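Local atomic coordinates of USG-1 protein homolog (Pseudomonas aeruginosa, PDB entry 2HJS), a protein that probably binds a nicotinamide dinucleotide and acts as an aldehyde oxidoreductase of the aspartate-semialdehyde dehydrogenase family, although its function has not been established. Residues G70-A75 / A91-I96. Residues are numbered along the deposited sequence; the frame is centred on the assembly and turned at random.
Sequences GLAFFA and AGCSVI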
ATOM      1  N   GLY A  70     -26.417  22.271 -23.725  1.00 53.07           N
ATOM      2  CA  GLY A  70     -27.286  21.138 -23.431  1.00 52.70           C
ATOM      3  C   GLY A  70     -26.691  20.100 -22.475  1.00 50.45           C
ATOM      4  O   GLY A  70     -27.431  19.315 -21.889  1.00 52.39           O
ATOM      5  N   LEU A  71     -25.363  20.072 -22.341  1.00 49.82           N
ATOM      6  CA  LEU A  71     -24.644  19.165 -21.430  1.00 48.09           C
ATOM      7  C   LEU A  71     -23.417  19.869 -20.804  1.00 48.47           C
ATOM      8  O   LEU A  71     -22.732  20.626 -21.506  1.00 48.01           O
ATOM      9  CB  LEU A  71     -24.179  17.890 -22.172  1.00 47.92           C
ATOM     10  CG  LEU A  71     -23.345  16.818 -21.417  1.00 46.86           C
ATOM     11  CD1 LEU A  71     -24.121  16.178 -20.224  1.00 44.52           C
ATOM     12  CD2 LEU A  71     -22.902  15.717 -22.386  1.00 47.44           C
ATOM     13  N   ALA A  72     -23.146  19.617 -19.497  1.00 47.95           N
ATOM     14  CA  ALA A  72     -22.001  20.204 -18.788  1.00 47.15           C
ATOM     15  C   ALA A  72     -21.271  19.150 -17.968  1.00 47.97           C
ATOM     16  O   ALA A  72     -21.884  18.405 -17.193  1.00 47.48           O
ATOM     17  CB  ALA A  72     -22.407  21.355 -17.901  1.00 46.04           C
ATOM     18  N   PHE A  73     -19.958  19.091 -18.164  1.00 47.67           N
ATOM     19  CA  PHE A  73     -19.095  18.292 -17.311  1.00 47.69           C
ATOM     20  C   PHE A  73     -18.528  19.210 -16.252  1.00 47.83           C
ATOM     21  O   PHE A  73     -17.842  20.186 -16.592  1.00 48.35           O
ATOM     22  CB  PHE A  73     -17.961  17.713 -18.136  1.00 46.89           C
ATOM     23  CG  PHE A  73     -18.420  16.751 -19.198  1.00 47.32           C
ATOM     24  CD1 PHE A  73     -18.637  15.398 -18.885  1.00 45.52           C
ATOM     25  CD2 PHE A  73     -18.629  17.183 -20.511  1.00 46.14           C
ATOM     26  CE1 PHE A  73     -19.045  14.488 -19.869  1.00 47.03           C
ATOM     27  CE2 PHE A  73     -19.052  16.279 -21.517  1.00 47.16           C
ATOM     28  CZ  PHE A  73     -19.245  14.923 -21.196  1.00 47.17           C
ATOM     29  N   PHE A  74     -18.820  18.919 -14.983  1.00 47.31           N
ATOM     30  CA  PHE A  74     -18.259  19.679 -13.877  1.00 47.56           C
ATOM     31  C   PHE A  74     -17.045  18.925 -13.322  1.00 48.46           C
ATOM     32  O   PHE A  74     -17.188  17.962 -12.575  1.00 48.26           O
ATOM     33  CB  PHE A  74     -19.312  19.921 -12.785  1.00 47.29           C
ATOM     34  CG  PHE A  74     -20.187  21.134 -13.015  1.00 48.02           C
ATOM     35  CD1 PHE A  74     -21.117  21.169 -14.058  1.00 47.71           C
ATOM     36  CD2 PHE A  74     -20.090  22.245 -12.173  1.00 47.17           C
ATOM     37  CE1 PHE A  74     -21.920  22.311 -14.276  1.00 46.88           C
ATOM     38  CE2 PHE A  74     -20.898  23.369 -12.369  1.00 46.48           C
ATOM     39  CZ  PHE A  74     -21.804  23.406 -13.426  1.00 47.09           C
ATOM     40  N   ALA A  75     -15.860  19.371 -13.719  1.00 48.61           N
ATOM     41  CA  ALA A  75     -14.603  18.777 -13.303  1.00 49.55           C
ATOM     42  C   ALA A  75     -13.810  19.784 -12.470  1.00 49.78           C
ATOM     43  O   ALA A  75     -12.579  19.801 -12.512  1.00 50.91           O
ATOM     44  CB  ALA A  75     -13.798  18.344 -14.544  1.00 49.31           C
ATOM     45  N   ALA A  91     -31.500  25.386 -15.791  1.00 55.70           N
ATOM     46  CA  ALA A  91     -31.372  26.152 -17.037  1.00 55.65           C
ATOM     47  C   ALA A  91     -31.547  25.231 -18.274  1.00 55.85           C
ATOM     48  O   ALA A  91     -31.623  25.721 -19.525  1.00 56.34           O
ATOM     49  CB  ALA A  91     -30.050  26.942 -17.061  1.00 55.41           C
ATOM     50  N   GLY A  92     -31.609  23.913 -17.948  1.00 55.71           N
ATOM     51  CA  GLY A  92     -32.007  22.931 -19.007  1.00 55.47           C
ATOM     52  C   GLY A  92     -30.822  22.074 -19.373  1.00 55.31           C
ATOM     53  O   GLY A  92     -30.921  21.124 -20.169  1.00 56.02           O
ATOM     54  N   CYS A  93     -29.699  22.383 -18.735  1.00 55.30           N
ATOM     55  CA  CYS A  93     -28.453  21.756 -19.049  1.00 53.90           C
ATOM     56  C   CYS A  93     -28.239  20.502 -18.177  1.00 53.88           C
ATOM     57  O   CYS A  93     -28.315  20.568 -16.948  1.00 53.60           O
ATOM     58  CB  CYS A  93     -27.338  22.816 -18.904  1.00 54.55           C
ATOM     59  SG  CYS A  93     -25.635  22.097 -19.002  1.00 55.80           S
ATOM     60  N   SER A  94     -27.992  19.353 -18.813  1.00 52.40           N
ATOM     61  CA  SER A  94     -27.759  18.123 -18.086  1.00 51.65           C
ATOM     62  C   SER A  94     -26.352  18.203 -17.500  1.00 51.32           C
ATOM     63  O   SER A  94     -25.427  18.710 -18.140  1.00 51.81           O
ATOM     64  CB  SER A  94     -27.858  16.915 -19.009  1.00 51.32           C
ATOM     65  OG  SER A  94     -29.195  16.542 -19.246  1.00 52.51           O
ATOM     66  N   VAL A  95     -26.182  17.715 -16.286  1.00 51.01           N
ATOM     67  CA  VAL A  95     -24.908  17.898 -15.601  1.00 50.14           C
ATOM     68  C   VAL A  95     -24.313  16.578 -15.235  1.00 50.53           C
ATOM     69  O   VAL A  95     -24.989  15.717 -14.650  1.00 51.58           O
ATOM     70  CB  VAL A  95     -25.071  18.793 -14.352  1.00 50.01           C
ATOM     71  CG1 VAL A  95     -23.770  18.884 -13.562  1.00 47.27           C
ATOM     72  CG2 VAL A  95     -25.533  20.176 -14.761  1.00 48.08           C
ATOM     73  N   ILE A  96     -23.037  16.409 -15.563  1.00 49.91           N
ATOM     74  CA  ILE A  96     -22.268  15.314 -15.000  1.00 48.23           C
ATOM     75  C   ILE A  96     -21.196  15.912 -14.084  1.00 49.43           C
ATOM     76  O   ILE A  96     -20.280  16.587 -14.562  1.00 49.49           O
ATOM     77  CB  ILE A  96     -21.641  14.425 -16.081  1.00 48.17           C
ATOM     78  CG1 ILE A  96     -22.734  13.696 -16.866  1.00 46.71           C
ATOM     79  CG2 ILE A  96     -20.665  13.381 -15.466  1.00 45.95           C
ATOM     80  CD1 ILE A  96     -22.249  13.300 -18.236  1.00 47.98           C
TER
HETATM   81  O   HOH W   1     -30.424  18.099 -21.166  1.00 62.73           O
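A72 and F74 are joined to S94 and I96 by a parallel strand pairing inside the predicted NAD-binding domain, between strands 71-74 and 94-97 of its sheet. The axes of 71-74 and 94-96 come within 4.7 Å, their N-to-C directions 23° apart, which marks the pairing as parallel. The ladder is read from alternating bonds: S94 N to G70 O, A72 N to S94 O at 2.8 Å, I96 N to A72 O, and F74 N to I96 O. In the first, S94 N stands well above the G70 carbonyl plane, 3.1 Å from G70 O, whereas A72 N and I96 N approach their acceptors nearly along the C=O axis. At this end a water donates to G92 O and, weakly, to G70 O, and also bonds S94 OG, whose other partner is F126 N. The chain reaches strand 94-97 from helix 78-90, which ends in a Schellman motif at G92; strand, helix and strand form a beta-alpha-beta unit of the Rossmann-type fold. A72 and V95 share one face of the sheet, where V95 rests on A85 and A88 of this helix. With CG1 anti to its backbone N (chi1 175°), V95 brings that methyl to 3.5 Å from F74 CD1, obliquely to the ring. C93 SG packs against A72 CB, also at 3.5 Å. On the other face, L71, F73 and I96 meet through I96 CD1, which lies 4.0 Å from L71 CD1 and 3.8 Å from F73 CE1. F73 and I96 run side by side, pointing the same way; L333 of helix 317-336 covers L71 and I96, while L22 and L26 of helix 17-28 pack on F73.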